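Local coordinates for MGS-M5 (Unidentified, PDB 4Q3N), which probably catalyses the NAD-dependent interconversion of L-lactate and pyruvate, as a tetrameric member of the lactate/malate dehydrogenase family with a Rossmann fold, at residues 20-23 / 27-30; 29-34 / 46-51; 263-268 / 300-305. One frame throughout, in Å; residues are numbered along the deposited sequence.

Interaction 1: residues 20-23 / 27-30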
loop_
_atom_site.group_PDB
_atom_site.type_symbol
_atom_site.label_atom_id
_atom_site.label_comp_id
_atom_site.label_asym_id
_atom_site.label_seq_id
_atom_site.Cartn_x
_atom_site.Cartn_y
_atom_site.Cartn_z
ATOM N N TYR A 20 -16.275 -2.582 1.544
ATOM C CA TYR A 20 -15.308 -2.766 2.623
ATOM C C TYR A 20 -13.927 -3.003 2.035
ATOM O O TYR A 20 -12.923 -2.566 2.600
ATOM C CB TYR A 20 -15.671 -3.951 3.471
ATOM C CG TYR A 20 -14.945 -4.123 4.802
ATOM C CD1 TYR A 20 -14.859 -3.077 5.747
ATOM C CD2 TYR A 20 -14.491 -5.361 5.160
ATOM C CE1 TYR A 20 -14.294 -3.325 7.008
ATOM C CE2 TYR A 20 -13.935 -5.614 6.416
ATOM C CZ TYR A 20 -13.870 -4.595 7.318
ATOM O OH TYR A 20 -13.354 -4.928 8.541
ATOM N N ALA A 21 -13.869 -3.786 0.966
ATOM C CA ALA A 21 -12.573 -4.051 0.329
ATOM C C ALA A 21 -11.953 -2.743 -0.168
ATOM O O ALA A 21 -10.724 -2.524 -0.008
ATOM C CB ALA A 21 -12.728 -5.109 -0.837
ATOM N N MET A 22 -12.782 -1.857 -0.743
ATOM C CA MET A 22 -12.290 -0.524 -1.172
ATOM C C MET A 22 -11.765 0.309 -0.026
ATOM O O MET A 22 -10.741 0.989 -0.178
ATOM C CB MET A 22 -13.382 0.280 -1.891
ATOM C CG MET A 22 -13.545 -0.229 -3.355
ATOM S SD MET A 22 -14.260 1.040 -4.376
ATOM C CE MET A 22 -15.861 1.091 -3.635
ATOM N N VAL A 23 -12.478 0.283 1.100
ATOM C CA VAL A 23 -12.016 0.987 2.296
ATOM C C VAL A 23 -10.658 0.439 2.758
ATOM O O VAL A 23 -9.750 1.205 3.118
ATOM C CB VAL A 23 -13.024 0.876 3.436
ATOM C CG1 VAL A 23 -12.443 1.446 4.754
ATOM C CG2 VAL A 23 -14.307 1.625 3.053
ATOM N N THR A 27 -9.103 2.477 -2.297
ATOM C CA THR A 27 -9.285 2.599 -3.758
ATOM C C THR A 27 -9.709 3.960 -4.250
ATOM O O THR A 27 -9.167 4.486 -5.244
ATOM C CB THR A 27 -10.368 1.583 -4.229
ATOM O OG1 THR A 27 -9.963 0.325 -3.703
ATOM C CG2 THR A 27 -10.392 1.525 -5.773
ATOM N N VAL A 28 -10.662 4.555 -3.537
ATOM C CA VAL A 28 -11.114 5.898 -3.940
ATOM C C VAL A 28 -11.299 6.728 -2.683
ATOM O O VAL A 28 -11.316 6.170 -1.594
ATOM C CB VAL A 28 -12.469 5.857 -4.729
ATOM C CG1 VAL A 28 -12.331 5.050 -6.002
ATOM C CG2 VAL A 28 -13.603 5.261 -3.817
ATOM N N GLU A 29 -11.484 8.036 -2.865
ATOM C CA GLU A 29 -11.761 8.956 -1.780
ATOM C C GLU A 29 -13.227 8.873 -1.251
ATOM O O GLU A 29 -13.461 8.926 -0.041
ATOM C CB GLU A 29 -11.519 10.384 -2.245
ATOM C CG GLU A 29 -11.758 11.415 -1.114
ATOM C CD GLU A 29 -11.470 12.849 -1.522
ATOM O OE1 GLU A 29 -10.601 13.074 -2.420
ATOM O OE2 GLU A 29 -12.080 13.768 -0.917
ATOM N N GLU A 30 -14.211 8.820 -2.166
ATOM C CA GLU A 30 -15.621 9.051 -1.766
ATOM C C GLU A 30 -16.519 7.891 -2.139
ATOM O O GLU A 30 -16.498 7.446 -3.279
ATOM C CB GLU A 30 -16.182 10.308 -2.448
ATOM C CG GLU A 30 -15.425 11.567 -2.284
ATOM C CD GLU A 30 -16.199 12.720 -2.936
ATOM O OE1 GLU A 30 -15.837 13.098 -4.075
ATOM O OE2 GLU A 30 -17.210 13.174 -2.341
#
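The backbone N of Thr-27 donates to the carbonyl O of Met-22 over 3.1 Å, with an N-H...O angle of 160°, and so ties the chain leaving helix 13-25 back to its last turn. Beside it the two side chains cross at about a right angle. Thr-27 CB points toward the helix and carries OG1 close to Met-22, 3.5 Å from its CA and 3.6 Å from its CG. Met-22 CG lies anti to its own carbonyl carbon, chi1 -78°. With chi2 extended, -157°, SD passes across Thr-27, whose CB is 3.9 Å and CG2 4.1 Å from the sulfur. The bend at chi3 then brings CE over to the side of strand 30-34. Met-22 is near the end of helix 13-25, and Thr-27 and Val-28 are in the loop that follows. This is the link from helix to second strand in the first beta-alpha-beta unit (strand 5-9, helix 13-25, strand 30-34) of the Rossmann-type NAD-binding domain. Val-28, the next residue after Thr-27, brings CG2 to 4.3 Å from Met-22 SD. An alanine in place of Met-22 would probably keep the backbone bond but leave a gap beside Thr-27 CB and Val-28 CG2, where the sulfur now packs. Val-239 of helix 232-246 touches both Met-22 and Thr-27. Val-28 also packs on Val-6 of the neighbouring strand 5-9.

Interaction 2: residues 29-34 / 46-51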
loop_
_atom_site.group_PDB
_atom_site.type_symbol
_atom_site.label_atom_id
_atom_site.label_comp_id
_atom_site.label_asym_id
_atom_site.label_seq_id
_atom_site.Cartn_x
_atom_site.Cartn_y
_atom_site.Cartn_z
ATOM N N GLU A 29 -11.484 8.036 -2.865
ATOM C CA GLU A 29 -11.761 8.956 -1.780
ATOM C C GLU A 29 -13.227 8.873 -1.251
ATOM O O GLU A 29 -13.461 8.926 -0.041
ATOM C CB GLU A 29 -11.519 10.384 -2.245
ATOM C CG GLU A 29 -11.758 11.415 -1.114
ATOM C CD GLU A 29 -11.470 12.849 -1.522
ATOM O OE1 GLU A 29 -10.601 13.074 -2.420
ATOM O OE2 GLU A 29 -12.080 13.768 -0.917
ATOM N N GLU A 30 -14.211 8.820 -2.166
ATOM C CA GLU A 30 -15.621 9.051 -1.766
ATOM C C GLU A 30 -16.519 7.891 -2.139
ATOM O O GLU A 30 -16.498 7.446 -3.279
ATOM C CB GLU A 30 -16.182 10.308 -2.448
ATOM C CG GLU A 30 -15.425 11.567 -2.284
ATOM C CD GLU A 30 -16.199 12.720 -2.936
ATOM O OE1 GLU A 30 -15.837 13.098 -4.075
ATOM O OE2 GLU A 30 -17.210 13.174 -2.341
ATOM N N LEU A 31 -17.347 7.462 -1.195
ATOM C CA LEU A 31 -18.224 6.320 -1.373
ATOM C C LEU A 31 -19.637 6.726 -0.948
ATOM O O LEU A 31 -19.788 7.326 0.123
ATOM C CB LEU A 31 -17.705 5.179 -0.512
ATOM C CG LEU A 31 -18.317 3.807 -0.492
ATOM C CD1 LEU A 31 -18.262 3.291 -1.903
ATOM C CD2 LEU A 31 -17.544 2.907 0.493
ATOM N N VAL A 32 -20.645 6.407 -1.757
ATOM C CA VAL A 32 -22.027 6.678 -1.354
ATOM C C VAL A 32 -22.784 5.360 -1.465
ATOM O O VAL A 32 -22.667 4.665 -2.477
ATOM C CB VAL A 32 -22.693 7.740 -2.209
ATOM C CG1 VAL A 32 -24.153 7.956 -1.742
ATOM C CG2 VAL A 32 -21.899 9.100 -2.168
ATOM N N LEU A 33 -23.519 5.008 -0.414
ATOM C CA LEU A 33 -24.256 3.757 -0.358
ATOM C C LEU A 33 -25.746 4.033 -0.542
ATOM O O LEU A 33 -26.320 4.887 0.174
ATOM C CB LEU A 33 -24.038 3.058 0.992
ATOM C CG LEU A 33 -22.547 2.870 1.364
ATOM C CD1 LEU A 33 -22.501 2.194 2.732
ATOM C CD2 LEU A 33 -21.785 1.995 0.328
ATOM N N LEU A 34 -26.364 3.339 -1.495
ATOM C CA LEU A 34 -27.807 3.475 -1.751
ATOM C C LEU A 34 -28.502 2.149 -1.512
ATOM O O LEU A 34 -28.019 1.110 -1.944
ATOM C CB LEU A 34 -28.081 3.908 -3.195
ATOM C CG LEU A 34 -28.281 5.387 -3.500
ATOM C CD1 LEU A 34 -27.075 6.168 -3.002
ATOM C CD2 LEU A 34 -28.492 5.591 -5.029
ATOM N N MET A 46 -22.295 3.834 8.803
ATOM C CA MET A 46 -21.709 3.944 10.160
ATOM C C MET A 46 -20.616 2.893 10.339
ATOM O O MET A 46 -19.486 3.207 10.748
ATOM C CB MET A 46 -22.742 3.759 11.248
ATOM C CG MET A 46 -23.815 4.814 11.271
ATOM S SD MET A 46 -25.139 4.290 12.358
ATOM C CE MET A 46 -26.280 5.682 12.132
ATOM N N ASP A 47 -20.931 1.649 10.003
ATOM C CA ASP A 47 -20.043 0.527 10.332
ATOM C C ASP A 47 -18.733 0.681 9.537
ATOM O O ASP A 47 -17.647 0.402 10.068
ATOM C CB ASP A 47 -20.737 -0.823 10.018
ATOM C CG ASP A 47 -20.177 -2.008 10.813
ATOM O OD1 ASP A 47 -19.443 -1.815 11.822
ATOM O OD2 ASP A 47 -20.515 -3.170 10.432
ATOM N N LEU A 48 -18.839 1.125 8.278
ATOM C CA LEU A 48 -17.609 1.388 7.483
ATOM C C LEU A 48 -16.843 2.557 8.068
ATOM O O LEU A 48 -15.637 2.461 8.220
ATOM C CB LEU A 48 -17.925 1.688 6.032
ATOM C CG LEU A 48 -18.434 0.547 5.138
ATOM C CD1 LEU A 48 -18.639 1.125 3.704
ATOM C CD2 LEU A 48 -17.445 -0.617 5.101
ATOM N N ASN A 49 -17.544 3.669 8.369
ATOM C CA ASN A 49 -16.861 4.872 8.882
ATOM C C ASN A 49 -16.086 4.631 10.153
ATOM O O ASN A 49 -15.019 5.203 10.356
ATOM C CB ASN A 49 -17.853 6.023 9.137
ATOM C CG ASN A 49 -18.104 6.825 7.870
ATOM O OD1 ASN A 49 -17.168 7.005 7.075
ATOM N ND2 ASN A 49 -19.349 7.286 7.652
ATOM N N HIS A 50 -16.603 3.746 10.995
ATOM C CA HIS A 50 -15.970 3.490 12.275
ATOM C C HIS A 50 -14.622 2.782 12.154
ATOM O O HIS A 50 -13.884 2.708 13.118
ATOM C CB HIS A 50 -16.926 2.677 13.172
ATOM C CG HIS A 50 -18.142 3.451 13.537
ATOM N ND1 HIS A 50 -19.265 2.881 14.114
ATOM C CD2 HIS A 50 -18.418 4.766 13.405
ATOM C CE1 HIS A 50 -20.175 3.816 14.321
ATOM N NE2 HIS A 50 -19.685 4.977 13.903
ATOM N N GLY A 51 -14.316 2.212 11.012
ATOM C CA GLY A 51 -13.001 1.579 10.857
ATOM C C GLY A 51 -11.966 2.542 10.226
ATOM O O GLY A 51 -10.758 2.246 10.198
#
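Leu-48 reaches from its helix to the strand with a single methyl, CD1, which meets both Leu-31 and Leu-33. Its CB points toward the strand but is still too far away to touch it. CG follows, anti to the carbonyl carbon at chi1 -70°, and it too stops short of the strand. The branch then splits. CD1 continues outward, anti to CA at chi2 -179°, and ends 3.8 Å from Leu-31 CD2 and 4.1 Å from Leu-33 CD1. Leu-31 is described in one of its two conformers, so its part of the contact is less certain. The other methyl, CD2, faces helix 13-25. Leu-31 and Leu-33 lie two apart on strand 30-34, so both face the same helix. This is the packing of helix 38-49 on the sheet in the beta-alpha-beta unit of strand 30-34, helix 38-49 and strand 60-63, part of the Rossmann fold. In this conformer Leu-31 crosses Leu-48 at about a right angle, while Leu-33 meets it obliquely. The contact is purely apolar and small, with 85 Å² buried over both segments, and the nearest CA atoms, those of Leu-31 and Leu-48, are 10.2 Å apart. Ile-61 of strand 60-63 touches both Leu-31 and Leu-48, and Tyr-232 of the second subunit packs on Leu-48. One residue earlier on the helix, Asp-47 makes a salt bridge to Lys-227 of that second subunit.

Interaction 3: residues 263-268 / 300-305; sequences YDCEDQ and NSANIL
Cys-265 and Ala-302 meet through their CB atoms, 3.6 Å apart, where the loop 263-268 lies against helix 292-311. The loop joins two antiparallel strands, 251-258 and 270-278, of the alpha/beta C-terminal domain of the lactate/malate dehydrogenase family, and the helix is the last one of the chain. Ala-302 CB points at the loop, and the side chains of Cys-265 and Glu-266 both start out toward it. The short methyl lets the backbones come close, with the CA atoms of Glu-266 and Ala-302 only 5.8 Å apart. Cys-265 SG takes the crowded position between its backbone N and carbonyl carbon, chi1 63°. There the sulfur also reaches the methyl, 3.9 Å from Ala-302 CB. Glu-266 adds its CB, 4.0 Å from the same methyl. Beyond CB, Glu-266 leaves this apolar patch. In the conformer described, one of two, its chain bends at chi2, 75°, and crosses Asn-303 at about a right angle. The carboxylate and amide planes are then 55° apart, and Glu-266 OE1 comes no nearer than 3.9 Å to Asn-303 OD1. Both atoms are oxygens, and they make no direct bond. The place of the carboxylate is uncertain. Asn-303 leaves the helix to one side, but its amide end comes nearer to the loop. Around this site, Ile-271 of strand 270-278 packs on Ala-302. Arg-306, one helical turn after Ala-302, touches Glu-266 and hydrogen-bonds through NH1 to Gln-268 O. The polar edge of the contact is bridged by one water molecule. It accepts a hydrogen bond from Glu-266 N at 2.8 Å and donates one to Asn-303 OD1, also at 2.8 Å.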
loop_
_atom_site.group_PDB
_atom_site.type_symbol
_atom_site.label_atom_id
_atom_site.label_comp_id
_atom_site.label_asym_id
_atom_site.label_seq_id
_atom_site.Cartn_x
_atom_site.Cartn_y
_atom_site.Cartn_z
ATOM N N TYR A 263 -15.839 -10.539 -31.766
ATOM C CA TYR A 263 -15.726 -11.979 -31.968
ATOM C C TYR A 263 -16.808 -12.410 -32.969
ATOM O O TYR A 263 -17.765 -11.644 -33.241
ATOM C CB TYR A 263 -15.833 -12.723 -30.603
ATOM C CG TYR A 263 -14.583 -12.599 -29.739
ATOM C CD1 TYR A 263 -14.317 -11.424 -29.012
ATOM C CD2 TYR A 263 -13.650 -13.646 -29.664
ATOM C CE1 TYR A 263 -13.166 -11.290 -28.239
ATOM C CE2 TYR A 263 -12.496 -13.537 -28.868
ATOM C CZ TYR A 263 -12.246 -12.348 -28.171
ATOM O OH TYR A 263 -11.105 -12.218 -27.393
ATOM N N ASP A 264 -16.712 -13.588 -33.572
ATOM C CA ASP A 264 -17.755 -13.805 -34.585
ATOM C C ASP A 264 -19.053 -14.407 -34.025
ATOM O O ASP A 264 -19.952 -14.730 -34.772
ATOM C CB ASP A 264 -17.237 -14.631 -35.764
ATOM C CG ASP A 264 -16.508 -15.835 -35.334
ATOM O OD1 ASP A 264 -16.943 -16.434 -34.333
ATOM O OD2 ASP A 264 -15.500 -16.172 -35.986
ATOM N N CYS A 265 -19.173 -14.480 -32.714
ATOM C CA CYS A 265 -20.449 -14.816 -32.104
ATOM C C CYS A 265 -21.438 -13.649 -32.232
ATOM O O CYS A 265 -21.068 -12.596 -32.747
ATOM C CB CYS A 265 -20.238 -15.184 -30.646
ATOM S SG CYS A 265 -19.584 -13.836 -29.657
ATOM N N GLU A 266 -22.674 -13.853 -31.757
ATOM C CA GLU A 266 -23.716 -12.822 -31.729
ATOM C C GLU A 266 -23.143 -11.446 -31.405
ATOM O O GLU A 266 -22.390 -11.305 -30.439
ATOM C CB GLU A 266 -24.796 -13.186 -30.695
ATOM C CG GLU A 266 -26.152 -12.574 -30.951
ATOM C CD GLU A 266 -26.898 -13.256 -32.112
ATOM O OE1 GLU A 266 -27.458 -14.360 -31.937
ATOM O OE2 GLU A 266 -26.899 -12.690 -33.213
ATOM N N ASP A 267 -23.500 -10.447 -32.201
ATOM C CA ASP A 267 -23.015 -9.093 -31.974
ATOM C C ASP A 267 -23.751 -8.422 -30.815
ATOM O O ASP A 267 -23.145 -7.715 -30.008
ATOM C CB ASP A 267 -23.175 -8.275 -33.255
ATOM C CG ASP A 267 -22.149 -8.648 -34.311
ATOM O OD1 ASP A 267 -21.324 -9.553 -34.063
ATOM O OD2 ASP A 267 -22.162 -8.029 -35.389
ATOM N N GLN A 268 -25.062 -8.650 -30.729
ATOM C CA GLN A 268 -25.866 -7.925 -29.747
ATOM C C GLN A 268 -26.082 -8.722 -28.449
ATOM O O GLN A 268 -27.212 -9.105 -28.101
ATOM C CB GLN A 268 -27.193 -7.514 -30.387
ATOM C CG GLN A 268 -26.999 -6.403 -31.414
ATOM C CD GLN A 268 -26.757 -5.053 -30.739
ATOM O OE1 GLN A 268 -25.752 -4.394 -30.991
ATOM N NE2 GLN A 268 -27.709 -4.629 -29.888
ATOM N N ASN A 300 -21.868 -20.812 -28.524
ATOM C CA ASN A 300 -22.916 -21.449 -27.749
ATOM C C ASN A 300 -23.350 -20.508 -26.621
ATOM O O ASN A 300 -24.527 -20.280 -26.381
ATOM C CB ASN A 300 -22.429 -22.778 -27.179
ATOM C CG ASN A 300 -23.382 -23.357 -26.133
ATOM O OD1 ASN A 300 -24.545 -23.620 -26.427
ATOM N ND2 ASN A 300 -22.883 -23.557 -24.905
ATOM N N SER A 301 -22.367 -19.952 -25.944
ATOM C CA SER A 301 -22.584 -19.093 -24.812
ATOM C C SER A 301 -23.346 -17.823 -25.260
ATOM O O SER A 301 -24.292 -17.376 -24.616
ATOM C CB SER A 301 -21.209 -18.768 -24.215
ATOM O OG SER A 301 -21.298 -18.520 -22.866
ATOM N N ALA A 302 -22.920 -17.246 -26.377
ATOM C CA ALA A 302 -23.581 -16.053 -26.905
ATOM C C ALA A 302 -25.015 -16.360 -27.346
ATOM O O ALA A 302 -25.925 -15.532 -27.200
ATOM C CB ALA A 302 -22.792 -15.477 -28.072
ATOM N N ASN A 303 -25.217 -17.534 -27.922
ATOM C CA ASN A 303 -26.567 -17.902 -28.379
ATOM C C ASN A 303 -27.531 -18.021 -27.208
ATOM O O ASN A 303 -28.690 -17.618 -27.285
ATOM C CB ASN A 303 -26.509 -19.188 -29.179
ATOM C CG ASN A 303 -25.898 -18.962 -30.557
ATOM O OD1 ASN A 303 -25.859 -17.825 -31.040
ATOM N ND2 ASN A 303 -25.411 -20.021 -31.184
ATOM N N ILE A 304 -27.010 -18.525 -26.103
ATOM C CA ILE A 304 -27.781 -18.728 -24.882
ATOM C C ILE A 304 -28.234 -17.380 -24.315
ATOM O O ILE A 304 -29.390 -17.201 -23.962
ATOM C CB ILE A 304 -26.927 -19.517 -23.834
ATOM C CG1 ILE A 304 -26.862 -20.997 -24.259
ATOM C CG2 ILE A 304 -27.535 -19.403 -22.419
ATOM C CD1 ILE A 304 -25.885 -21.850 -23.427
ATOM N N LEU A 305 -27.318 -16.417 -24.268
ATOM C CA LEU A 305 -27.629 -15.083 -23.778
ATOM C C LEU A 305 -28.547 -14.346 -24.720
ATOM O O LEU A 305 -29.505 -13.657 -24.295
ATOM C CB LEU A 305 -26.333 -14.282 -23.559
ATOM C CG LEU A 305 -25.372 -14.844 -22.502
ATOM C CD1 LEU A 305 -23.955 -14.197 -22.607
ATOM C CD2 LEU A 305 -25.959 -14.624 -21.094
HETATM O O HOH W 1 -23.332 -16.600 -31.505
#

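Overall arrangement
Interactions 1 and 2 are neighbours in the NAD-binding domain, with centres about 8 Å apart. They share Glu-29 and Glu-30 and touch directly: Tyr-20 CD1 packs on Leu-48 CD2, and Met-22 CE on Leu-31 CD1 in the conformer described. Through Leu-31, strand 30-34 meets both helix 13-25 and helix 38-49. Both contacts are buried. Interaction 2, between helix and sheet, is wholly apolar, whereas interaction 1, at a helix end, adds a backbone hydrogen bond. Interaction 3 stands apart in the C-terminal domain, on the opposite side of the chain's centre, its centre about 35 Å and 39 Å from the other two. It is only partly buried, and its apolar patch gives way to polar groups and solvent.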